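Local atomic coordinates of HigA antitoxin (Streptococcus pneumoniae TIGR4, PDB entry 6AF4), a protein that belongs to a family of helix-turn-helix proteins and, as an antitoxin of the HigA type, probably binds DNA. Residues 28-31 with 32-35; 47-50 with 51-55; 58-61 with 62-65. All blocks are in the same frame, centred on the assembly; numbering follows the deposited sequence.

In the fold
Each contact joins successive turns of one helix: 20-40 (contact 1), 47-54 (contact 2) and 58-65 (contact 3). Contact 1 sits at the centre of the folded chain and is largely buried, its side chains meeting helix 58-65, the second subunit and another protein. Contact 2 lies at the surface, about 17 Å from the chain's centre, and carries lysines, glutamates and a serine at its helix end. Contact 3 is intermediate, pairing an inward Ile61-Met64 contact with an exposed arginine folded over its own helix; it touches contact 1 through Met64 and Glu65 and contact 2 through Gln58 and Ile61. Contacts 2 and 3 occupy consecutive helices of the helix-turn-helix; contact 1 lies on helix 20-40, on which helix 58-65 packs.

Contact 1. Residues 28-31 with 32-35; sequences MRVA and IMSE
Met28 O and Arg29 O accept the amides of Ile32 and Met33, with O to N distances of 3.0 Å for Met28 O to Ile32 N and 2.9 Å for Arg29 O to Met33 N, the regular i to i+4 bonding of an alpha-helix that runs on beyond both ends. The next carbonyl, Val30 O, takes two donors from a single residue: Ser34 N and Ser34 OG each lie 2.7 Å from it, and they arrive from opposite faces of the carbonyl plane. The hydroxyl is placed for this by chi1 of -69°, which lays OG beside the serine's own backbone N, facing back along the helix. Ser34 OG also bonds to a polar side chain in the chain of another protein, so it links the helix backbone to that partner. These residues form the middle of helix 20-40, the long helix on which helix 58-65 packs: Ile32 reaches Met64 there, and Met33 reaches Glu65. Along the helix itself the side-chain packing is light. Ile32 CD1 approaches Met28 CG at 4.2 Å, the two chains crossing at a slant, and both residues also meet Leu73 of the second subunit. Met33 bends at its last torsion (chi3 -88°), bringing CE back over the preceding turn, 3.9 Å from Arg29 CB and 4.2 Å from Val30 CG1. Arg29 sends its guanidinium outward, away from this helix, and its NE forms a salt bridge with an acidic side chain in the chain of another protein.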
ATOM      1  N   MET H  28       6.290   4.379  -6.399  1.00 51.97           N
ATOM      2  CA  MET H  28       5.573   3.179  -5.989  1.00 44.93           C
ATOM      3  C   MET H  28       4.841   2.558  -7.172  1.00 45.36           C
ATOM      4  O   MET H  28       4.834   1.338  -7.333  1.00 46.28           O
ATOM      5  CB  MET H  28       4.587   3.493  -4.861  1.00 52.36           C
ATOM      6  CG  MET H  28       3.790   2.282  -4.391  1.00 50.61           C
ATOM      7  SD  MET H  28       4.846   0.895  -3.907  1.00 48.90           S
ATOM      8  CE  MET H  28       5.603   1.536  -2.416  1.00 52.19           C
ATOM      9  N   ARG H  29       4.230   3.399  -8.001  1.00 43.88           N
ATOM     10  CA  ARG H  29       3.513   2.916  -9.176  1.00 43.98           C
ATOM     11  C   ARG H  29       4.455   2.236 -10.166  1.00 44.03           C
ATOM     12  O   ARG H  29       4.109   1.212 -10.748  1.00 54.09           O
ATOM     13  CB  ARG H  29       2.763   4.057  -9.870  1.00 44.08           C
ATOM     14  CG  ARG H  29       1.534   4.545  -9.117  1.00 40.39           C
ATOM     15  CD  ARG H  29       0.616   5.363 -10.017  1.00 44.94           C
ATOM     16  NE  ARG H  29       1.276   6.549 -10.557  1.00 52.09           N
ATOM     17  CZ  ARG H  29       1.382   7.708  -9.911  1.00 48.15           C
ATOM     18  NH1 ARG H  29       0.875   7.844  -8.695  1.00 47.65           N
ATOM     19  NH2 ARG H  29       2.001   8.734 -10.481  1.00 48.83           N
ATOM     20  N   VAL H  30       5.645   2.794 -10.356  1.00 46.71           N
ATOM     21  CA  VAL H  30       6.593   2.193 -11.287  1.00 51.41           C
ATOM     22  C   VAL H  30       7.194   0.921 -10.693  1.00 48.50           C
ATOM     23  O   VAL H  30       7.512  -0.013 -11.426  1.00 46.70           O
ATOM     24  CB  VAL H  30       7.732   3.172 -11.696  1.00 45.96           C
ATOM     25  CG1 VAL H  30       7.154   4.490 -12.193  1.00 46.59           C
ATOM     26  CG2 VAL H  30       8.703   3.408 -10.552  1.00 46.74           C
ATOM     27  N   ALA H  31       7.327   0.876  -9.367  1.00 48.40           N
ATOM     28  CA  ALA H  31       7.878  -0.296  -8.693  1.00 49.03           C
ATOM     29  C   ALA H  31       6.943  -1.490  -8.858  1.00 52.06           C
ATOM     30  O   ALA H  31       7.386  -2.623  -9.051  1.00 47.55           O
ATOM     31  CB  ALA H  31       8.114  -0.004  -7.221  1.00 34.13           C
ATOM     32  N   ILE H  32       5.645  -1.216  -8.785  1.00 48.12           N
ATOM     33  CA  ILE H  32       4.619  -2.228  -8.997  1.00 51.43           C
ATOM     34  C   ILE H  32       4.540  -2.624 -10.470  1.00 52.87           C
ATOM     35  O   ILE H  32       4.468  -3.809 -10.800  1.00 58.76           O
ATOM     36  CB  ILE H  32       3.244  -1.728  -8.517  1.00 46.37           C
ATOM     37  CG1 ILE H  32       3.224  -1.629  -6.991  1.00 38.01           C
ATOM     38  CG2 ILE H  32       2.136  -2.640  -9.002  1.00 43.44           C
ATOM     39  CD1 ILE H  32       2.023  -0.898  -6.455  1.00 41.28           C
ATOM     40  N   MET H  33       4.553  -1.629 -11.351  1.00 46.55           N
ATOM     41  CA  MET H  33       4.582  -1.886 -12.785  1.00 55.84           C
ATOM     42  C   MET H  33       5.806  -2.716 -13.153  1.00 55.10           C
ATOM     43  O   MET H  33       5.720  -3.623 -13.975  1.00 56.02           O
ATOM     44  CB  MET H  33       4.578  -0.575 -13.578  1.00 58.83           C
ATOM     45  CG  MET H  33       3.203   0.047 -13.764  1.00 56.19           C
ATOM     46  SD  MET H  33       3.244   1.570 -14.740  1.00 69.81           S
ATOM     47  CE  MET H  33       3.540   2.791 -13.467  1.00 45.57           C
ATOM     48  N   SER H  34       6.939  -2.404 -12.529  1.00 57.02           N
ATOM     49  CA  SER H  34       8.189  -3.113 -12.789  1.00 59.34           C
ATOM     50  C   SER H  34       8.082  -4.599 -12.473  1.00 67.86           C
ATOM     51  O   SER H  34       8.468  -5.440 -13.285  1.00 72.05           O
ATOM     52  CB  SER H  34       9.333  -2.502 -11.981  1.00 55.92           C
ATOM     53  OG  SER H  34       9.655  -1.209 -12.458  1.00 60.33           O
ATOM     54  N   GLU H  35       7.561  -4.913 -11.291  1.00 64.80           N
ATOM     55  CA  GLU H  35       7.411  -6.299 -10.864  1.00 66.37           C
ATOM     56  C   GLU H  35       6.558  -7.093 -11.848  1.00 68.04           C
ATOM     57  O   GLU H  35       6.887  -8.228 -12.189  1.00 67.08           O
ATOM     58  CB  GLU H  35       6.802  -6.370  -9.462  1.00 55.30           C
ATOM     59  CG  GLU H  35       7.691  -5.807  -8.362  1.00 63.44           C
ATOM     60  CD  GLU H  35       8.999  -6.567  -8.207  1.00 71.86           C
ATOM     61  OE1 GLU H  35       9.058  -7.751  -8.602  1.00 73.20           O
ATOM     62  OE2 GLU H  35       9.969  -5.975  -7.686  1.00 76.64           O
TER

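Contact 2. Residues 47-50 with 51-55; sequences QKKL and EEMSG
A chi1 of 62° puts the hydroxyl of Ser54 between its own backbone N and carbonyl carbon, and from there it reaches back to Leu50 O, one turn earlier. On the outer side of the same helix, Met53 has CG beside its own backbone N (chi1 -74°) and an extended chi2, which carry SD back over the preceding turn, where the chain crosses Lys49 and SD lies 4.1 Å from Lys49 CG. The Ser54 OG to Leu50 O distance is 2.7 Å, and the amide Ser54 N bonds to Leu50 O as well, at 3.0 Å and from the opposite face of the carbonyl plane. Ser54 OG has a further bond to Val56 N, just past the helix end, where Gly55 leaves helical geometry with positive phi. Two further i to i+4 bonds join the turns: Glu51 N to Gln47 O measures 3.1 Å, and Met53 N to Lys49 O 3.2 Å. Leu50 is the buried member, leaning on Val79 and Ser82, and so packs this first helix of the helix-turn-helix against helix 73-82. The exposed flank is charged. Glu52 OE2 passes 3.8 Å from Lys49 CD, but it lies 4.5 Å from Lys49 NZ and 4.6 Å from Lys48 NZ, beyond a salt bridge to either. Glu52 would therefore probably attract each lysine only loosely across the surface, while at the helix end the serine hydroxyl adds a second bond to Leu50 O and, through Val56 N, ties it to the chain that follows.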
ATOM      1  N   GLN H  47      -0.459 -12.865 -17.105  1.00 82.33           N
ATOM      2  CA  GLN H  47      -1.467 -12.298 -16.226  1.00 80.98           C
ATOM      3  C   GLN H  47      -2.500 -13.376 -15.898  1.00 86.03           C
ATOM      4  O   GLN H  47      -3.040 -13.407 -14.788  1.00 86.39           O
ATOM      5  CB  GLN H  47      -2.127 -11.079 -16.868  1.00 83.18           C
ATOM      6  CG  GLN H  47      -2.536  -9.986 -15.881  1.00 77.97           C
ATOM      7  CD  GLN H  47      -3.195  -8.801 -16.563  1.00 74.35           C
ATOM      8  OE1 GLN H  47      -4.245  -8.941 -17.189  1.00 72.93           O
ATOM      9  NE2 GLN H  47      -2.575  -7.630 -16.452  1.00 69.07           N
ATOM     10  N   LYS H  48      -2.768 -14.267 -16.851  1.00 90.00           N
ATOM     11  CA  LYS H  48      -3.603 -15.438 -16.570  1.00 88.53           C
ATOM     12  C   LYS H  48      -3.004 -16.274 -15.441  1.00 86.51           C
ATOM     13  O   LYS H  48      -3.722 -16.769 -14.574  1.00 84.68           O
ATOM     14  CB  LYS H  48      -3.798 -16.294 -17.840  1.00 91.37           C
ATOM     15  CG  LYS H  48      -2.644 -17.272 -18.118  1.00 96.38           C
ATOM     16  CD  LYS H  48      -3.092 -18.703 -18.371  1.00102.49           C
ATOM     17  CE  LYS H  48      -1.959 -19.664 -17.969  1.00 99.14           C
ATOM     18  NZ  LYS H  48      -2.236 -21.112 -18.207  1.00101.93           N
ATOM     19  N   LYS H  49      -1.679 -16.366 -15.437  1.00 84.34           N
ATOM     20  CA  LYS H  49      -0.946 -17.256 -14.554  1.00 84.61           C
ATOM     21  C   LYS H  49      -0.847 -16.680 -13.152  1.00 88.37           C
ATOM     22  O   LYS H  49      -0.949 -17.399 -12.158  1.00 84.46           O
ATOM     23  CB  LYS H  49       0.452 -17.511 -15.132  1.00 83.35           C
ATOM     24  CG  LYS H  49       1.406 -18.235 -14.208  1.00 84.61           C
ATOM     25  CD  LYS H  49       1.049 -19.698 -14.085  1.00 87.52           C
ATOM     26  CE  LYS H  49       2.169 -20.455 -13.395  1.00 81.98           C
ATOM     27  NZ  LYS H  49       1.840 -21.894 -13.232  1.00 84.38           N
ATOM     28  N   LEU H  50      -0.651 -15.370 -13.096  1.00 84.62           N
ATOM     29  CA  LEU H  50      -0.580 -14.643 -11.842  1.00 78.42           C
ATOM     30  C   LEU H  50      -1.946 -14.590 -11.161  1.00 76.69           C
ATOM     31  O   LEU H  50      -2.038 -14.533  -9.933  1.00 73.86           O
ATOM     32  CB  LEU H  50      -0.051 -13.229 -12.088  1.00 80.55           C
ATOM     33  CG  LEU H  50       0.094 -12.311 -10.878  1.00 65.90           C
ATOM     34  CD1 LEU H  50       0.822 -13.044  -9.771  1.00 76.82           C
ATOM     35  CD2 LEU H  50       0.841 -11.061 -11.278  1.00 63.21           C
ATOM     36  N   GLU H  51      -3.002 -14.619 -11.969  1.00 77.52           N
ATOM     37  CA  GLU H  51      -4.365 -14.593 -11.450  1.00 81.63           C
ATOM     38  C   GLU H  51      -4.627 -15.756 -10.497  1.00 84.39           C
ATOM     39  O   GLU H  51      -5.119 -15.556  -9.387  1.00 85.20           O
ATOM     40  CB  GLU H  51      -5.390 -14.620 -12.590  1.00 83.43           C
ATOM     41  CG  GLU H  51      -6.820 -14.844 -12.101  1.00 83.23           C
ATOM     42  CD  GLU H  51      -7.849 -14.822 -13.219  1.00 83.58           C
ATOM     43  OE1 GLU H  51      -7.638 -15.508 -14.242  1.00 78.94           O
ATOM     44  OE2 GLU H  51      -8.877 -14.127 -13.066  1.00 79.54           O
ATOM     45  N   GLU H  52      -4.294 -16.968 -10.930  1.00 83.87           N
ATOM     46  CA  GLU H  52      -4.554 -18.154 -10.123  1.00 87.96           C
ATOM     47  C   GLU H  52      -3.486 -18.383  -9.054  1.00 89.17           C
ATOM     48  O   GLU H  52      -3.735 -19.075  -8.064  1.00 96.98           O
ATOM     49  CB  GLU H  52      -4.679 -19.391 -11.016  1.00 93.20           C
ATOM     50  CG  GLU H  52      -3.371 -19.919 -11.577  1.00100.27           C
ATOM     51  CD  GLU H  52      -3.566 -20.659 -12.887  1.00103.57           C
ATOM     52  OE1 GLU H  52      -4.719 -21.031 -13.188  1.00108.95           O
ATOM     53  OE2 GLU H  52      -2.570 -20.877 -13.611  1.00106.32           O
ATOM     54  N   MET H  53      -2.303 -17.807  -9.244  1.00 82.71           N
ATOM     55  CA  MET H  53      -1.265 -17.880  -8.220  1.00 79.10           C
ATOM     56  C   MET H  53      -1.658 -17.043  -7.005  1.00 82.92           C
ATOM     57  O   MET H  53      -1.530 -17.488  -5.865  1.00 89.57           O
ATOM     58  CB  MET H  53       0.090 -17.405  -8.761  1.00 80.01           C
ATOM     59  CG  MET H  53       0.788 -18.377  -9.703  1.00 81.50           C
ATOM     60  SD  MET H  53       2.370 -17.738 -10.304  1.00 83.68           S
ATOM     61  CE  MET H  53       3.399 -17.927  -8.850  1.00 66.02           C
ATOM     62  N   SER H  54      -2.130 -15.826  -7.262  1.00 82.78           N
ATOM     63  CA  SER H  54      -2.432 -14.871  -6.200  1.00 79.71           C
ATOM     64  C   SER H  54      -3.881 -14.892  -5.713  1.00 78.45           C
ATOM     65  O   SER H  54      -4.203 -14.296  -4.685  1.00 74.99           O
ATOM     66  CB  SER H  54      -2.091 -13.460  -6.675  1.00 73.21           C
ATOM     67  OG  SER H  54      -2.883 -13.107  -7.798  1.00 69.74           O
ATOM     68  N   GLY H  55      -4.756 -15.573  -6.447  1.00 76.46           N
ATOM     69  CA  GLY H  55      -6.173 -15.557  -6.131  1.00 77.22           C
ATOM     70  C   GLY H  55      -6.857 -14.251  -6.509  1.00 77.96           C
ATOM     71  O   GLY H  55      -8.077 -14.125  -6.395  1.00 85.69           O
TER

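Contact 3. Residues 58-61 with 62-65; sequences QPVI and ARME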
ATOM      1  N   GLN H  58      -8.161 -11.106 -12.910  1.00 78.02           N
ATOM      2  CA  GLN H  58      -7.467 -10.442 -14.012  1.00 77.74           C
ATOM      3  C   GLN H  58      -7.800  -8.950 -14.189  1.00 74.82           C
ATOM      4  O   GLN H  58      -6.901  -8.151 -14.440  1.00 68.30           O
ATOM      5  CB  GLN H  58      -7.715 -11.196 -15.322  1.00 78.94           C
ATOM      6  CG  GLN H  58      -6.667 -10.903 -16.383  1.00 81.98           C
ATOM      7  CD  GLN H  58      -6.428 -12.075 -17.314  1.00 86.01           C
ATOM      8  OE1 GLN H  58      -6.253 -13.210 -16.869  1.00 91.23           O
ATOM      9  NE2 GLN H  58      -6.411 -11.804 -18.614  1.00 81.63           N
ATOM     10  N   PRO H  59      -9.089  -8.566 -14.104  1.00 76.32           N
ATOM     11  CA  PRO H  59      -9.331  -7.121 -14.225  1.00 70.46           C
ATOM     12  C   PRO H  59      -8.703  -6.316 -13.089  1.00 71.61           C
ATOM     13  O   PRO H  59      -8.272  -5.184 -13.307  1.00 71.77           O
ATOM     14  CB  PRO H  59     -10.859  -7.016 -14.181  1.00 71.57           C
ATOM     15  CG  PRO H  59     -11.336  -8.337 -14.670  1.00 75.16           C
ATOM     16  CD  PRO H  59     -10.350  -9.330 -14.131  1.00 72.18           C
ATOM     17  N   VAL H  60      -8.646  -6.900 -11.895  1.00 70.43           N
ATOM     18  CA  VAL H  60      -8.096  -6.217 -10.731  1.00 66.19           C
ATOM     19  C   VAL H  60      -6.581  -6.031 -10.857  1.00 66.95           C
ATOM     20  O   VAL H  60      -6.052  -4.967 -10.533  1.00 63.90           O
ATOM     21  CB  VAL H  60      -8.426  -6.980  -9.426  1.00 68.94           C
ATOM     22  CG1 VAL H  60      -7.702  -6.365  -8.237  1.00 59.16           C
ATOM     23  CG2 VAL H  60      -9.929  -6.989  -9.186  1.00 65.75           C
ATOM     24  N   ILE H  61      -5.883  -7.058 -11.338  1.00 66.93           N
ATOM     25  CA  ILE H  61      -4.440  -6.952 -11.531  1.00 64.74           C
ATOM     26  C   ILE H  61      -4.131  -6.018 -12.707  1.00 66.26           C
ATOM     27  O   ILE H  61      -3.117  -5.313 -12.702  1.00 65.73           O
ATOM     28  CB  ILE H  61      -3.782  -8.343 -11.753  1.00 59.62           C
ATOM     29  CG1 ILE H  61      -2.279  -8.209 -11.998  1.00 55.00           C
ATOM     30  CG2 ILE H  61      -4.403  -9.066 -12.914  1.00 73.16           C
ATOM     31  CD1 ILE H  61      -1.521  -7.674 -10.815  1.00 63.86           C
ATOM     32  N   ALA H  62      -5.019  -5.992 -13.697  1.00 66.65           N
ATOM     33  CA  ALA H  62      -4.859  -5.110 -14.851  1.00 63.64           C
ATOM     34  C   ALA H  62      -4.858  -3.644 -14.427  1.00 66.99           C
ATOM     35  O   ALA H  62      -3.970  -2.880 -14.808  1.00 66.97           O
ATOM     36  CB  ALA H  62      -5.957  -5.364 -15.872  1.00 55.16           C
ATOM     37  N   ARG H  63      -5.857  -3.258 -13.638  1.00 63.57           N
ATOM     38  CA  ARG H  63      -5.954  -1.892 -13.134  1.00 66.82           C
ATOM     39  C   ARG H  63      -4.856  -1.584 -12.128  1.00 64.44           C
ATOM     40  O   ARG H  63      -4.503  -0.430 -11.918  1.00 70.53           O
ATOM     41  CB  ARG H  63      -7.315  -1.644 -12.485  1.00 60.97           C
ATOM     42  CG  ARG H  63      -8.493  -1.744 -13.428  1.00 68.98           C
ATOM     43  CD  ARG H  63      -9.788  -1.598 -12.657  1.00 79.06           C
ATOM     44  NE  ARG H  63      -9.570  -1.745 -11.220  1.00 80.56           N
ATOM     45  CZ  ARG H  63     -10.246  -2.586 -10.445  1.00 85.83           C
ATOM     46  NH1 ARG H  63     -11.186  -3.363 -10.967  1.00 82.48           N
ATOM     47  NH2 ARG H  63      -9.979  -2.654  -9.147  1.00 82.11           N
ATOM     48  N   MET H  64      -4.330  -2.619 -11.490  1.00 61.16           N
ATOM     49  CA  MET H  64      -3.237  -2.432 -10.548  1.00 59.44           C
ATOM     50  C   MET H  64      -1.975  -2.017 -11.295  1.00 60.37           C
ATOM     51  O   MET H  64      -1.127  -1.302 -10.762  1.00 53.57           O
ATOM     52  CB  MET H  64      -2.996  -3.709  -9.750  1.00 61.32           C
ATOM     53  CG  MET H  64      -1.841  -3.623  -8.781  1.00 55.38           C
ATOM     54  SD  MET H  64      -1.530  -5.208  -8.000  1.00 55.14           S
ATOM     55  CE  MET H  64      -0.006  -4.862  -7.128  1.00 57.20           C
ATOM     56  N   GLU H  65      -1.856  -2.475 -12.536  1.00 65.04           N
ATOM     57  CA  GLU H  65      -0.728  -2.103 -13.378  1.00 63.07           C
ATOM     58  C   GLU H  65      -0.912  -0.705 -13.963  1.00 64.92           C
ATOM     59  O   GLU H  65       0.014   0.102 -13.962  1.00 66.63           O
ATOM     60  CB  GLU H  65      -0.536  -3.122 -14.500  1.00 65.16           C
ATOM     61  CG  GLU H  65       0.780  -2.967 -15.233  1.00 60.13           C
ATOM     62  CD  GLU H  65       0.953  -3.980 -16.337  1.00 62.70           C
ATOM     63  OE1 GLU H  65       0.212  -4.984 -16.347  1.00 72.61           O
ATOM     64  OE2 GLU H  65       1.827  -3.770 -17.201  1.00 69.74           O
TER
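Ala62 N and Arg63 N donate to the carbonyls of the preceding turn, with Ala62 N 3.0 Å from Gln58 O and Arg63 N 3.1 Å from Pro59 O. The series continues with Met64 N to Val60 O and Glu65 N to Ile61 O, both measuring 3.1 Å. Pro59, which has no amide hydrogen to give, stands in the first turn of the helix and contributes its carbonyl alone. The carboxylate of Glu65 looks elsewhere for its partners: OE2 forms a salt bridge with Arg40 of helix 20-40 and also a hydrogen bond with an aromatic side chain in the chain of another protein, so this end of the helix is joined to both.

Around this backbone framework the side chains divide between two environments. Arg63 doubles back along its own helix, with CG 3.4 Å from Pro59 O, and its guanidinium lies with one face over Val60 CA, which stands 4.1 Å from that plane and off-centre toward the rim. Val60 CG2 comes to 4.2 Å from Arg63 NH1, an apolar branch beside the charged group. On the inward side, Ile61 CD1 meets Met64 SD at 3.7 Å. Met64 carries its sulfur out on an extended chain, CG anti to the backbone N (chi1 178°). Both residues continue into the core, Ile61 against Leu36 and Val79, and Met64 against Val76 and Val79. With Ile61 and Met64 packed inward and Arg63 on the exposed side, the helix is consistent with the second helix of the helix-turn-helix in an XRE-like DNA-binding domain, the one that as a rule reads DNA.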